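Local atomic coordinates of phenazine biosynthesis protein, PhzF family (Bacillus anthracis, PDB entry 3EDN), a protein that probably acts as an isomerase of the PhzF family, built on the diaminopimelate epimerase-like fold, with a substrate that remains unidentified. Residues 34-39 / 62-67; 45-50 / 71-76; 142-147 / 172-177; 147-152 / 167-172. All blocks are in the same frame, centred on the assembly; numbering follows the deposited sequence. Where two conformers were deposited one is given.

The four contacts fall into two distant pairs. Interactions 1 and 2 have centres 10 Å apart and share neighbouring strands: the backbones of 62-67 and 45-50 meet through probable hydrogen bonds, and Phe-50 touches Met-36 of helix 33-43. Interactions 3 and 4, with centres 8 Å apart, overlap at Asn-147 and Leu-172 and are tied by a salt bridge from Arg-177 NH2 to Asp-148 OD2 of 2.9 Å. The centres of interactions 2 and 4 lie 32 Å apart, on opposite sides of the chain's centre. Interaction 2 holds a sulfate that also bonds to the backbone of Gly-230 and Thr-231, which is consistent with an anion pocket near the chain's middle.

Interaction 1. Residues 34-39 / 62-67; sequences EEMQRI and RYFTPG. With SO4 (sulfate ion), chain E; SO4 (sulfate ion), chain O.
Selenomethionine Met-36 sets its CG anti to the carbonyl carbon and lays its CB off-centre against the Phe-64 ring, a CH-pi contact of 4.1 Å to the ring centroid. Beyond it SE makes an oblique Met-aromatic contact, 5.1 Å from the same centroid, and crosses the Arg-62 chain at CD. The guanidinium of Arg-62 runs on to a sulfate, NH2 to O2 at 2.8 Å, with Glu-69 as salt-bridge partner and Glu-33 of the second subunit bound to NH1. Gln-37 follows, its backbone N over one face of the Phe-64 ring. Here helix 33-43 lies on strand 59-64, a helix-on-sheet element of the diaminopimelate epimerase-like fold, with local axes 43° apart. CG of Gln-37 stands anti to the backbone N and the chain bends at chi2, so OE1 reaches the ring edge, 3.4 Å from Phe-64 CD1, with amide and ring planes 86° apart. NE2 donates to Thr-65 O at 3.0 Å, in the carbonyl plane. An ST turn, Gly-67 N to Thr-65 OG1, follows the strand; OG1 also bonds Tyr-68 N. Arg-38, whose CB points away from the strand, bonds the other sulfate through NE and NH2; NH2 also meets the terminal carboxylate of Ile-299.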
loop_
_atom_site.group_PDB
_atom_site.type_symbol
_atom_site.label_atom_id
_atom_site.label_comp_id
_atom_site.label_asym_id
_atom_site.label_seq_id
_atom_site.Cartn_x
_atom_site.Cartn_y
_atom_site.Cartn_z
ATOM N N GLU A 34 -3.949 -0.822 2.933
ATOM C CA GLU A 34 -5.221 -0.960 3.628
ATOM C C GLU A 34 -5.051 -1.802 4.880
ATOM O O GLU A 34 -5.633 -1.500 5.933
ATOM C CB GLU A 34 -6.270 -1.568 2.706
ATOM C CG GLU A 34 -6.689 -0.592 1.621
ATOM C CD GLU A 34 -7.888 -1.088 0.828
ATOM O OE1 GLU A 34 -8.787 -1.705 1.435
ATOM O OE2 GLU A 34 -7.928 -0.830 -0.398
ATOM N N GLU A 35 -4.250 -2.856 4.768
ATOM C CA GLU A 35 -3.910 -3.665 5.919
ATOM C C GLU A 35 -3.153 -2.854 6.963
ATOM O O GLU A 35 -3.409 -2.991 8.156
ATOM C CB GLU A 35 -3.099 -4.878 5.488
ATOM C CG GLU A 35 -3.951 -5.893 4.739
ATOM C CD GLU A 35 -3.148 -7.054 4.195
ATOM O OE1 GLU A 35 -2.007 -6.844 3.722
ATOM O OE2 GLU A 35 -3.683 -8.183 4.224
HETATM N N MSE A 36 -2.204 -2.033 6.526
HETATM C CA MSE A 36 -1.472 -1.216 7.482
HETATM C C MSE A 36 -2.405 -0.297 8.274
HETATM O O MSE A 36 -2.302 -0.179 9.495
HETATM C CB MSE A 36 -0.401 -0.396 6.786
HETATM C CG MSE A 36 0.652 -1.250 6.143
HETATM SE SE MSE A 36 2.031 -0.168 5.292
HETATM C CE MSE A 36 2.502 -1.346 3.830
ATOM N N GLN A 37 -3.339 0.339 7.573
ATOM C CA GLN A 37 -4.285 1.234 8.226
ATOM C C GLN A 37 -5.161 0.467 9.239
ATOM O O GLN A 37 -5.401 0.931 10.369
ATOM C CB GLN A 37 -5.136 1.940 7.178
ATOM C CG GLN A 37 -6.148 2.874 7.789
ATOM C CD GLN A 37 -5.491 4.058 8.462
ATOM O OE1 GLN A 37 -5.075 5.022 7.794
ATOM N NE2 GLN A 37 -5.374 3.993 9.795
ATOM N N ARG A 38 -5.600 -0.730 8.851
ATOM C CA ARG A 38 -6.411 -1.560 9.735
ATOM C C ARG A 38 -5.624 -2.033 10.951
ATOM O O ARG A 38 -6.155 -2.091 12.060
ATOM C CB ARG A 38 -7.002 -2.750 8.976
ATOM C CG ARG A 38 -8.069 -2.313 7.988
ATOM C CD ARG A 38 -8.500 -3.459 7.074
ATOM N NE ARG A 38 -8.986 -4.619 7.816
ATOM C CZ ARG A 38 -8.512 -5.853 7.661
ATOM N NH1 ARG A 38 -7.551 -6.087 6.763
ATOM N NH2 ARG A 38 -9.014 -6.854 8.389
ATOM N N ILE A 39 -4.365 -2.399 10.738
ATOM C CA ILE A 39 -3.526 -2.800 11.859
ATOM C C ILE A 39 -3.370 -1.633 12.830
ATOM O O ILE A 39 -3.508 -1.800 14.039
ATOM C CB ILE A 39 -2.147 -3.276 11.379
ATOM C CG1 ILE A 39 -2.245 -4.650 10.709
ATOM C CG2 ILE A 39 -1.160 -3.337 12.548
ATOM C CD1 ILE A 39 -1.071 -4.983 9.782
ATOM N N ARG A 62 6.445 3.798 6.728
ATOM C CA ARG A 62 5.154 4.476 6.668
ATOM C C ARG A 62 4.609 4.582 8.085
ATOM O O ARG A 62 4.863 3.701 8.929
ATOM C CB ARG A 62 4.188 3.755 5.721
ATOM C CG ARG A 62 4.623 3.862 4.253
ATOM C CD ARG A 62 3.719 3.065 3.311
ATOM N NE ARG A 62 2.473 3.751 3.026
ATOM C CZ ARG A 62 1.637 3.424 2.045
ATOM N NH1 ARG A 62 1.912 2.398 1.223
ATOM N NH2 ARG A 62 0.535 4.144 1.871
ATOM N N TYR A 63 3.856 5.651 8.334
ATOM C CA TYR A 63 3.397 6.008 9.682
ATOM C C TYR A 63 1.876 6.148 9.666
ATOM O O TYR A 63 1.351 6.874 8.824
ATOM C CB TYR A 63 3.982 7.360 10.068
ATOM C CG TYR A 63 5.492 7.508 9.900
ATOM C CD1 TYR A 63 6.384 7.087 10.902
ATOM C CD2 TYR A 63 6.028 8.141 8.777
ATOM C CE1 TYR A 63 7.744 7.265 10.759
ATOM C CE2 TYR A 63 7.405 8.308 8.627
ATOM C CZ TYR A 63 8.255 7.888 9.622
ATOM O OH TYR A 63 9.621 8.062 9.494
ATOM N N PHE A 64 1.173 5.457 10.562
ATOM C CA PHE A 64 -0.291 5.546 10.586
ATOM C C PHE A 64 -0.823 5.808 11.980
ATOM O O PHE A 64 -0.367 5.199 12.940
ATOM C CB PHE A 64 -0.923 4.229 10.117
ATOM C CG PHE A 64 -0.770 3.956 8.660
ATOM C CD1 PHE A 64 -1.816 4.229 7.785
ATOM C CD2 PHE A 64 0.406 3.402 8.160
ATOM C CE1 PHE A 64 -1.701 3.971 6.424
ATOM C CE2 PHE A 64 0.526 3.135 6.813
ATOM C CZ PHE A 64 -0.532 3.424 5.939
ATOM N N THR A 65 -1.780 6.724 12.089
ATOM C CA THR A 65 -2.606 6.811 13.277
ATOM C C THR A 65 -3.729 5.778 13.111
ATOM O O THR A 65 -3.838 5.126 12.067
ATOM C CB THR A 65 -3.209 8.208 13.407
ATOM O OG1 THR A 65 -4.131 8.414 12.334
ATOM C CG2 THR A 65 -2.133 9.253 13.313
ATOM N N PRO A 66 -4.550 5.573 14.148
ATOM C CA PRO A 66 -5.685 4.668 13.987
ATOM C C PRO A 66 -6.599 5.020 12.819
ATOM O O PRO A 66 -7.307 4.151 12.312
ATOM C CB PRO A 66 -6.424 4.804 15.323
ATOM C CG PRO A 66 -5.322 5.093 16.290
ATOM C CD PRO A 66 -4.432 6.049 15.538
ATOM N N GLY A 67 -6.562 6.272 12.384
ATOM C CA GLY A 67 -7.490 6.728 11.332
ATOM C C GLY A 67 -6.919 7.173 9.995
ATOM O O GLY A 67 -7.647 7.217 9.002
HETATM S S SO4 E . -11.896 -4.517 10.298
HETATM O O1 SO4 E . -11.108 -5.739 10.491
HETATM O O2 SO4 E . -11.574 -3.544 11.340
HETATM O O3 SO4 E . -11.588 -3.972 8.980
HETATM O O4 SO4 E . -13.306 -4.872 10.404
HETATM S S SO4 O . -0.677 5.086 -1.438
HETATM O O1 SO4 O . -0.419 4.208 -2.573
HETATM O O2 SO4 O . -1.162 4.320 -0.299
HETATM O O3 SO4 O . 0.546 5.800 -1.092
HETATM O O4 SO4 O . -1.710 6.037 -1.856
#

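Interaction 2. Residues 45-50 / 71-76; sequences FNETSF and DLCGHG. With SO4 (sulfate ion), chain C.
Sulfate O1 is the best-held polar atom, gripped by two bonds from one residue: His-75 N at 2.9 Å, almost straight at 169°, and His-75 ND1 at 2.7 Å, reaching it at the ring edge. The imidazole can do this because its CG occupies the crowded position between the backbone N and the carbonyl carbon, which folds the ring back over the start of the helix. ND1 thus carries a proton, and the far edge of the ring meets the amide of Asn-46 tip to tip, the planes 39° apart. Glu-47, with CG anti to the backbone N and a bend at chi2, turns its carboxylate toward the same helix end. Ser-49 OG donates to the syn lone pair of Glu-47 OE2 at 2.7 Å and fixes its rotation, while OE1 lies 3.6 Å from Gly-76 CA. Cys-73 SG packs against Glu-47 CG and CD, 3.8 Å from CD, and accepts a weak bond of 3.4 Å from Gly-76 N. The buried carboxylate would probably be influenced by the helix dipole and by His-75 nearby. Cys-73 is the N-cap of helix 74-86, and Gly-230 and Thr-231 bind the sulfate through their backbone N as well. Such an anion site at helix N-termini is consistent with substrate-carboxylate binding in the diaminopimelate epimerase-like fold.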
loop_
_atom_site.group_PDB
_atom_site.type_symbol
_atom_site.label_atom_id
_atom_site.label_comp_id
_atom_site.label_asym_id
_atom_site.label_seq_id
_atom_site.Cartn_x
_atom_site.Cartn_y
_atom_site.Cartn_z
ATOM N N PHE A 45 -2.886 2.527 19.245
ATOM C CA PHE A 45 -1.936 3.504 19.776
ATOM C C PHE A 45 -2.027 4.783 18.969
ATOM O O PHE A 45 -2.562 4.792 17.868
ATOM C CB PHE A 45 -0.486 3.025 19.701
ATOM C CG PHE A 45 -0.193 1.776 20.474
ATOM C CD1 PHE A 45 -1.091 1.236 21.390
ATOM C CD2 PHE A 45 1.026 1.140 20.277
ATOM C CE1 PHE A 45 -0.771 0.056 22.095
ATOM C CE2 PHE A 45 1.349 -0.020 20.968
ATOM C CZ PHE A 45 0.452 -0.561 21.879
ATOM N N ASN A 46 -1.459 5.862 19.491
ATOM C CA ASN A 46 -1.435 7.121 18.766
ATOM C C ASN A 46 -0.842 6.981 17.364
ATOM O O ASN A 46 -1.253 7.683 16.433
ATOM C CB ASN A 46 -0.698 8.195 19.574
ATOM C CG ASN A 46 0.739 7.846 19.799
ATOM O OD1 ASN A 46 1.094 7.197 20.794
ATOM N ND2 ASN A 46 1.580 8.249 18.876
ATOM N N GLU A 47 0.131 6.076 17.217
ATOM C CA GLU A 47 0.760 5.847 15.921
ATOM C C GLU A 47 1.418 4.478 15.900
ATOM O O GLU A 47 1.928 4.003 16.925
ATOM C CB GLU A 47 1.789 6.945 15.622
ATOM C CG GLU A 47 2.428 6.889 14.236
ATOM C CD GLU A 47 3.698 6.052 14.181
ATOM O OE1 GLU A 47 4.239 5.636 15.236
ATOM O OE2 GLU A 47 4.141 5.794 13.039
ATOM N N THR A 48 1.364 3.847 14.722
ATOM C CA THR A 48 2.043 2.571 14.423
ATOM C C THR A 48 2.828 2.758 13.128
ATOM O O THR A 48 2.282 3.269 12.140
ATOM C CB THR A 48 1.037 1.413 14.280
ATOM O OG1 THR A 48 0.378 1.219 15.528
ATOM C CG2 THR A 48 1.738 0.111 13.913
ATOM N N SER A 49 4.115 2.393 13.168
ATOM C CA SER A 49 5.017 2.461 12.006
ATOM C C SER A 49 5.264 1.092 11.372
ATOM O O SER A 49 5.225 0.042 12.032
ATOM C CB SER A 49 6.404 3.036 12.359
ATOM O OG SER A 49 6.348 4.268 13.059
ATOM N N PHE A 50 5.569 1.138 10.083
ATOM C CA PHE A 50 5.739 -0.047 9.266
ATOM C C PHE A 50 7.054 0.051 8.510
ATOM O O PHE A 50 7.279 1.019 7.783
ATOM C CB PHE A 50 4.568 -0.117 8.295
ATOM C CG PHE A 50 3.250 -0.278 8.995
ATOM C CD1 PHE A 50 2.733 -1.547 9.212
ATOM C CD2 PHE A 50 2.552 0.822 9.464
ATOM C CE1 PHE A 50 1.537 -1.723 9.881
ATOM C CE2 PHE A 50 1.353 0.655 10.152
ATOM C CZ PHE A 50 0.844 -0.615 10.350
ATOM N N ASP A 71 2.695 11.705 6.944
ATOM C CA ASP A 71 3.928 11.721 6.161
ATOM C C ASP A 71 5.180 11.506 7.019
ATOM O O ASP A 71 6.164 10.917 6.561
ATOM C CB ASP A 71 4.080 13.034 5.393
ATOM C CG ASP A 71 3.224 13.095 4.137
ATOM O OD1 ASP A 71 2.502 12.121 3.827
ATOM O OD2 ASP A 71 3.275 14.150 3.465
ATOM N N LEU A 72 5.133 11.990 8.260
ATOM C CA LEU A 72 6.260 11.929 9.181
ATOM C C LEU A 72 5.760 11.667 10.584
ATOM O O LEU A 72 4.655 12.075 10.951
ATOM C CB LEU A 72 6.972 13.280 9.231
ATOM C CG LEU A 72 7.695 13.752 7.989
ATOM C CD1 LEU A 72 8.244 15.150 8.245
ATOM C CD2 LEU A 72 8.805 12.762 7.630
ATOM N N CYS A 73 6.589 11.007 11.384
ATOM C CA CYS A 73 6.311 10.878 12.807
ATOM C C CYS A 73 7.615 10.708 13.561
ATOM O O CYS A 73 8.240 9.639 13.514
ATOM C CB CYS A 73 5.373 9.708 13.097
ATOM S SG CYS A 73 5.112 9.475 14.852
ATOM N N GLY A 74 8.032 11.750 14.268
ATOM C CA GLY A 74 9.337 11.738 14.906
ATOM C C GLY A 74 9.469 10.669 15.985
ATOM O O GLY A 74 10.445 9.921 15.995
ATOM N N HIS A 75 8.522 10.602 16.911
ATOM C CA HIS A 75 8.641 9.616 17.983
ATOM C C HIS A 75 8.555 8.179 17.451
ATOM O O HIS A 75 9.205 7.275 17.982
ATOM C CB HIS A 75 7.684 9.880 19.165
ATOM C CG HIS A 75 6.286 9.385 18.961
ATOM N ND1 HIS A 75 5.329 10.117 18.293
ATOM C CD2 HIS A 75 5.668 8.255 19.390
ATOM C CE1 HIS A 75 4.187 9.449 18.300
ATOM N NE2 HIS A 75 4.371 8.313 18.951
ATOM N N GLY A 76 7.781 7.985 16.385
ATOM C CA GLY A 76 7.682 6.659 15.757
ATOM C C GLY A 76 9.000 6.280 15.111
ATOM O O GLY A 76 9.429 5.132 15.162
HETATM S S SO4 C . 6.419 13.504 18.122
HETATM O O1 SO4 C . 6.326 12.407 17.163
HETATM O O2 SO4 C . 6.955 13.122 19.418
HETATM O O3 SO4 C . 7.144 14.584 17.529
HETATM O O4 SO4 C . 5.048 14.000 18.301
#

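Interaction 3. Residues 142-147 / 172-177; sequences IGLEVN and LDVCER
Leu-144 carries the tight half of this contact, Arg-177 the wet half. With CG anti to its carbonyl carbon, the leucine sends both methyls to the helix: CD1 sits 3.6 Å from Val-174 CG1 and CD2 3.8 Å from the same methyl, the two side chains crossing at about a right angle. Val-174 can offer CG1 because that branch stands anti to its backbone N. CD2 does double duty, since it also lies over one face of the Arg-177 guanidinium, 3.9 Å from NH2 and offset toward the rim of the group. Outside this apolar patch the segments do not bond directly; two waters fill the interval. Water 1 accepts from Arg-177 NH2 at 2.9 Å, at the guanidinium edge, and donates to Gly-143 O at 2.7 Å. Water 2 donates to both Gly-143 O and Arg-177 O, the latter at 2.6 Å, so the glycine carbonyl receives two water protons. Gly-143 has positive phi (78°) as the C-prime residue of the Schellman motif closing helix 135-141, and the turn presents its carbonyl to these waters. The chain of Arg-177 bends at chi3, and NH2 also forms a salt bridge with Asp-148. The guanidinium is therefore probably kept charged, with one flat face covered by the leucine methyl and its N-H edge given to water and carboxylate.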
loop_
_atom_site.group_PDB
_atom_site.type_symbol
_atom_site.label_atom_id
_atom_site.label_comp_id
_atom_site.label_asym_id
_atom_site.label_seq_id
_atom_site.Cartn_x
_atom_site.Cartn_y
_atom_site.Cartn_z
ATOM N N ILE A 142 -5.813 27.237 30.356
ATOM C CA ILE A 142 -5.082 26.119 30.947
ATOM C C ILE A 142 -5.295 26.003 32.457
ATOM O O ILE A 142 -4.512 25.365 33.156
ATOM C CB ILE A 142 -3.568 26.124 30.573
ATOM C CG1 ILE A 142 -2.872 27.443 30.924
ATOM C CG2 ILE A 142 -3.384 25.852 29.078
ATOM C CD1 ILE A 142 -1.373 27.436 30.564
ATOM N N GLY A 143 -6.372 26.612 32.954
ATOM C CA GLY A 143 -6.778 26.415 34.335
ATOM C C GLY A 143 -5.981 27.200 35.360
ATOM O O GLY A 143 -5.989 26.864 36.540
ATOM N N LEU A 144 -5.309 28.260 34.906
ATOM C CA LEU A 144 -4.446 29.066 35.756
ATOM C C LEU A 144 -4.964 30.494 35.907
ATOM O O LEU A 144 -5.967 30.877 35.303
ATOM C CB LEU A 144 -3.043 29.121 35.163
ATOM C CG LEU A 144 -2.319 27.781 35.042
ATOM C CD1 LEU A 144 -0.993 28.028 34.328
ATOM C CD2 LEU A 144 -2.100 27.176 36.404
ATOM N N GLU A 145 -4.262 31.281 36.719
ATOM C CA GLU A 145 -4.519 32.715 36.784
ATOM C C GLU A 145 -3.328 33.447 36.192
ATOM O O GLU A 145 -2.252 32.864 35.996
ATOM C CB GLU A 145 -4.801 33.186 38.220
ATOM C CG GLU A 145 -5.987 32.508 38.892
ATOM C CD GLU A 145 -7.322 32.894 38.271
ATOM O OE1 GLU A 145 -7.394 33.954 37.607
ATOM O OE2 GLU A 145 -8.305 32.133 38.447
ATOM N N VAL A 146 -3.506 34.726 35.896
ATOM C CA VAL A 146 -2.498 35.462 35.143
ATOM C C VAL A 146 -1.128 35.592 35.854
ATOM O O VAL A 146 -0.073 35.682 35.207
ATOM C CB VAL A 146 -3.051 36.834 34.650
ATOM C CG1 VAL A 146 -3.077 37.880 35.783
ATOM C CG2 VAL A 146 -2.252 37.330 33.473
ATOM N N ASN A 147 -1.142 35.569 37.186
ATOM C CA ASN A 147 0.101 35.660 37.946
ATOM C C ASN A 147 0.803 34.317 38.115
ATOM O O ASN A 147 1.808 34.225 38.806
ATOM C CB ASN A 147 -0.113 36.321 39.315
ATOM C CG ASN A 147 -1.000 35.505 40.234
ATOM O OD1 ASN A 147 -1.713 34.590 39.792
ATOM N ND2 ASN A 147 -0.981 35.842 41.529
ATOM N N LEU A 172 7.170 24.321 38.795
ATOM C CA LEU A 172 6.487 23.024 38.684
ATOM C C LEU A 172 5.151 22.976 39.415
ATOM O O LEU A 172 4.205 22.318 38.959
ATOM C CB LEU A 172 7.392 21.885 39.147
ATOM C CG LEU A 172 8.649 21.667 38.325
ATOM C CD1 LEU A 172 9.556 20.652 39.030
ATOM C CD2 LEU A 172 8.326 21.248 36.871
ATOM N N ASP A 173 5.064 23.700 40.531
ATOM C CA ASP A 173 3.808 23.769 41.258
ATOM C C ASP A 173 2.700 24.314 40.364
ATOM O O ASP A 173 1.569 23.843 40.420
ATOM C CB ASP A 173 3.945 24.614 42.531
ATOM C CG ASP A 173 4.690 23.889 43.629
ATOM O OD1 ASP A 173 4.902 22.670 43.478
ATOM O OD2 ASP A 173 5.070 24.524 44.637
ATOM N N VAL A 174 3.032 25.296 39.524
ATOM C CA VAL A 174 2.073 25.814 38.555
ATOM C C VAL A 174 1.715 24.744 37.527
ATOM O O VAL A 174 0.546 24.528 37.218
ATOM C CB VAL A 174 2.616 27.077 37.833
ATOM C CG1 VAL A 174 1.719 27.454 36.680
ATOM C CG2 VAL A 174 2.772 28.246 38.815
ATOM N N CYS A 175 2.724 24.049 37.015
ATOM C CA CYS A 175 2.456 23.023 36.015
ATOM C C CYS A 175 1.512 21.953 36.547
ATOM O O CYS A 175 0.655 21.469 35.802
ATOM C CB CYS A 175 3.752 22.379 35.550
ATOM S SG CYS A 175 4.761 23.466 34.534
ATOM N N GLU A 176 1.669 21.604 37.828
ATOM C CA GLU A 176 0.868 20.541 38.467
ATOM C C GLU A 176 -0.617 20.905 38.537
ATOM O O GLU A 176 -1.481 20.018 38.537
ATOM C CB GLU A 176 1.416 20.220 39.871
ATOM C CG GLU A 176 2.796 19.543 39.862
ATOM C CD GLU A 176 3.426 19.364 41.245
ATOM O OE1 GLU A 176 2.724 19.511 42.268
ATOM O OE2 GLU A 176 4.642 19.072 41.304
ATOM N N ARG A 177 -0.916 22.199 38.601
ATOM C CA ARG A 177 -2.292 22.683 38.685
ATOM C C ARG A 177 -3.004 22.813 37.343
ATOM O O ARG A 177 -4.218 23.004 37.294
ATOM C CB ARG A 177 -2.319 24.051 39.368
ATOM C CG ARG A 177 -1.997 24.024 40.855
ATOM C CD ARG A 177 -1.660 25.442 41.351
ATOM N NE ARG A 177 -2.630 26.411 40.839
ATOM C CZ ARG A 177 -2.308 27.632 40.417
ATOM N NH1 ARG A 177 -1.049 28.053 40.456
ATOM N NH2 ARG A 177 -3.248 28.427 39.947
HETATM O O HOH W 1 -5.946 27.962 39.054
HETATM O O HOH W 2 -6.396 24.203 38.085
#

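Interaction 4. Residues 147-152 / 167-172; sequences NDLDVS and VPVKNL
A single antiparallel beta bridge, Leu-149 with Val-169, joins the loop after helix 135-141 to the chain leaving strand 163-168. The two form a non-hydrogen-bonded pair, flanked by a bond on each side: Asp-150 N to Pro-168 O at 2.9 Å, nearly straight at 174° though above the carbonyl plane, and Lys-170 N to Asp-148 O at 3.0 Å, in plane. The Lys-170 chain runs extended along the loop and bends only at chi4, so NZ donates to Asn-147 O and Leu-149 O, each at 2.8 Å and from above the carbonyl planes. Water 5 takes a third bond from NZ, so the ammonium charge is probably eased by two carbonyls and a water. Leu-149 CD2 crosses obliquely onto Val-167 CG1 at 3.6 Å. Asp-150, with CG anti to the backbone N, sets CB beside Pro-168 CB; its OD1 accepts from both Ser-152 N and Ser-152 OG, the former an Asx turn. OD2 reaches Val-169 O through water 3, and water 4 links Asp-150 O with Pro-168 O. Asn-171 then N-caps helix 172-177 through OD1 to Val-174 N. Val-169 packs on Val-174 and Cys-175 of that helix, Val-167 on Leu-138 of helix 135-141 and Ile-197 of the neighbouring strand 196-201.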
loop_
_atom_site.group_PDB
_atom_site.type_symbol
_atom_site.label_atom_id
_atom_site.label_comp_id
_atom_site.label_asym_id
_atom_site.label_seq_id
_atom_site.Cartn_x
_atom_site.Cartn_y
_atom_site.Cartn_z
ATOM N N ASN A 147 -1.142 35.569 37.186
ATOM C CA ASN A 147 0.101 35.660 37.946
ATOM C C ASN A 147 0.803 34.317 38.115
ATOM O O ASN A 147 1.808 34.225 38.806
ATOM C CB ASN A 147 -0.113 36.321 39.315
ATOM C CG ASN A 147 -1.000 35.505 40.234
ATOM O OD1 ASN A 147 -1.713 34.590 39.792
ATOM N ND2 ASN A 147 -0.981 35.842 41.529
ATOM N N ASP A 148 0.285 33.283 37.451
ATOM C CA ASP A 148 1.015 32.011 37.344
ATOM C C ASP A 148 2.003 32.016 36.179
ATOM O O ASP A 148 2.880 31.142 36.099
ATOM C CB ASP A 148 0.035 30.853 37.171
ATOM C CG ASP A 148 -0.826 30.637 38.383
ATOM O OD1 ASP A 148 -0.281 30.681 39.505
ATOM O OD2 ASP A 148 -2.035 30.403 38.212
ATOM N N LEU A 149 1.849 32.968 35.265
ATOM C CA LEU A 149 2.767 33.102 34.131
ATOM C C LEU A 149 4.098 33.699 34.578
ATOM O O LEU A 149 4.154 34.492 35.529
ATOM C CB LEU A 149 2.147 33.974 33.026
ATOM C CG LEU A 149 0.801 33.498 32.469
ATOM C CD1 LEU A 149 0.236 34.526 31.510
ATOM C CD2 LEU A 149 0.947 32.171 31.754
ATOM N N ASP A 150 5.164 33.330 33.886
ATOM C CA ASP A 150 6.478 33.899 34.129
ATOM C C ASP A 150 6.620 35.149 33.272
ATOM O O ASP A 150 6.762 35.051 32.056
ATOM C CB ASP A 150 7.550 32.873 33.771
ATOM C CG ASP A 150 8.960 33.394 33.959
ATOM O OD1 ASP A 150 9.151 34.585 34.325
ATOM O OD2 ASP A 150 9.899 32.606 33.743
ATOM N N VAL A 151 6.577 36.315 33.914
ATOM C CA VAL A 151 6.592 37.585 33.196
ATOM C C VAL A 151 7.937 37.860 32.502
ATOM O O VAL A 151 8.017 38.667 31.557
ATOM C CB VAL A 151 6.237 38.790 34.136
ATOM C CG1 VAL A 151 4.977 38.505 34.943
ATOM C CG2 VAL A 151 7.389 39.107 35.072
ATOM N N SER A 152 8.983 37.165 32.940
ATOM C CA SER A 152 10.341 37.457 32.473
ATOM C C SER A 152 10.678 36.858 31.109
ATOM O O SER A 152 11.681 37.229 30.494
ATOM C CB SER A 152 11.379 36.991 33.494
ATOM O OG SER A 152 11.483 35.579 33.495
ATOM N N VAL A 167 4.524 28.793 26.482
ATOM C CA VAL A 167 3.961 29.622 27.545
ATOM C C VAL A 167 4.781 29.459 28.840
ATOM O O VAL A 167 4.582 28.493 29.596
ATOM C CB VAL A 167 2.504 29.218 27.834
ATOM C CG1 VAL A 167 1.888 30.151 28.882
ATOM C CG2 VAL A 167 1.680 29.254 26.556
ATOM N N PRO A 168 5.717 30.385 29.093
ATOM C CA PRO A 168 6.504 30.286 30.330
ATOM C C PRO A 168 5.644 30.477 31.586
ATOM O O PRO A 168 4.909 31.477 31.697
ATOM C CB PRO A 168 7.537 31.411 30.184
ATOM C CG PRO A 168 7.624 31.655 28.661
ATOM C CD PRO A 168 6.185 31.489 28.225
ATOM N N VAL A 169 5.719 29.511 32.503
ATOM C CA VAL A 169 5.055 29.610 33.811
ATOM C C VAL A 169 6.097 29.610 34.944
ATOM O O VAL A 169 7.270 29.294 34.728
ATOM C CB VAL A 169 3.963 28.517 34.007
ATOM C CG1 VAL A 169 2.914 28.600 32.898
ATOM C CG2 VAL A 169 4.598 27.146 34.045
ATOM N N LYS A 170 5.678 29.997 36.141
ATOM C CA LYS A 170 6.631 30.255 37.212
ATOM C C LYS A 170 7.443 29.034 37.647
ATOM O O LYS A 170 8.652 29.135 37.825
ATOM C CB LYS A 170 5.926 30.894 38.411
ATOM C CG LYS A 170 5.678 32.399 38.238
ATOM C CD LYS A 170 4.869 32.952 39.417
ATOM C CE LYS A 170 4.897 34.477 39.446
ATOM N NZ LYS A 170 4.424 35.111 38.211
ATOM N N ASN A 171 6.786 27.887 37.810
ATOM C CA ASN A 171 7.463 26.710 38.369
ATOM C C ASN A 171 6.656 25.425 38.231
ATOM O O ASN A 171 5.574 25.433 37.630
ATOM C CB ASN A 171 7.870 26.973 39.828
ATOM C CG ASN A 171 6.707 27.378 40.701
ATOM O OD1 ASN A 171 5.575 26.936 40.511
ATOM N ND2 ASN A 171 6.983 28.239 41.671
ATOM N N LEU A 172 7.170 24.321 38.795
ATOM C CA LEU A 172 6.487 23.024 38.684
ATOM C C LEU A 172 5.151 22.976 39.415
ATOM O O LEU A 172 4.205 22.318 38.959
ATOM C CB LEU A 172 7.392 21.885 39.147
ATOM C CG LEU A 172 8.649 21.667 38.325
ATOM C CD1 LEU A 172 9.556 20.652 39.030
ATOM C CD2 LEU A 172 8.326 21.248 36.871
HETATM O O HOH W 3 9.399 30.088 33.077
HETATM O O HOH W 4 4.813 33.972 30.372
HETATM O O HOH W 5 7.112 35.762 37.267
#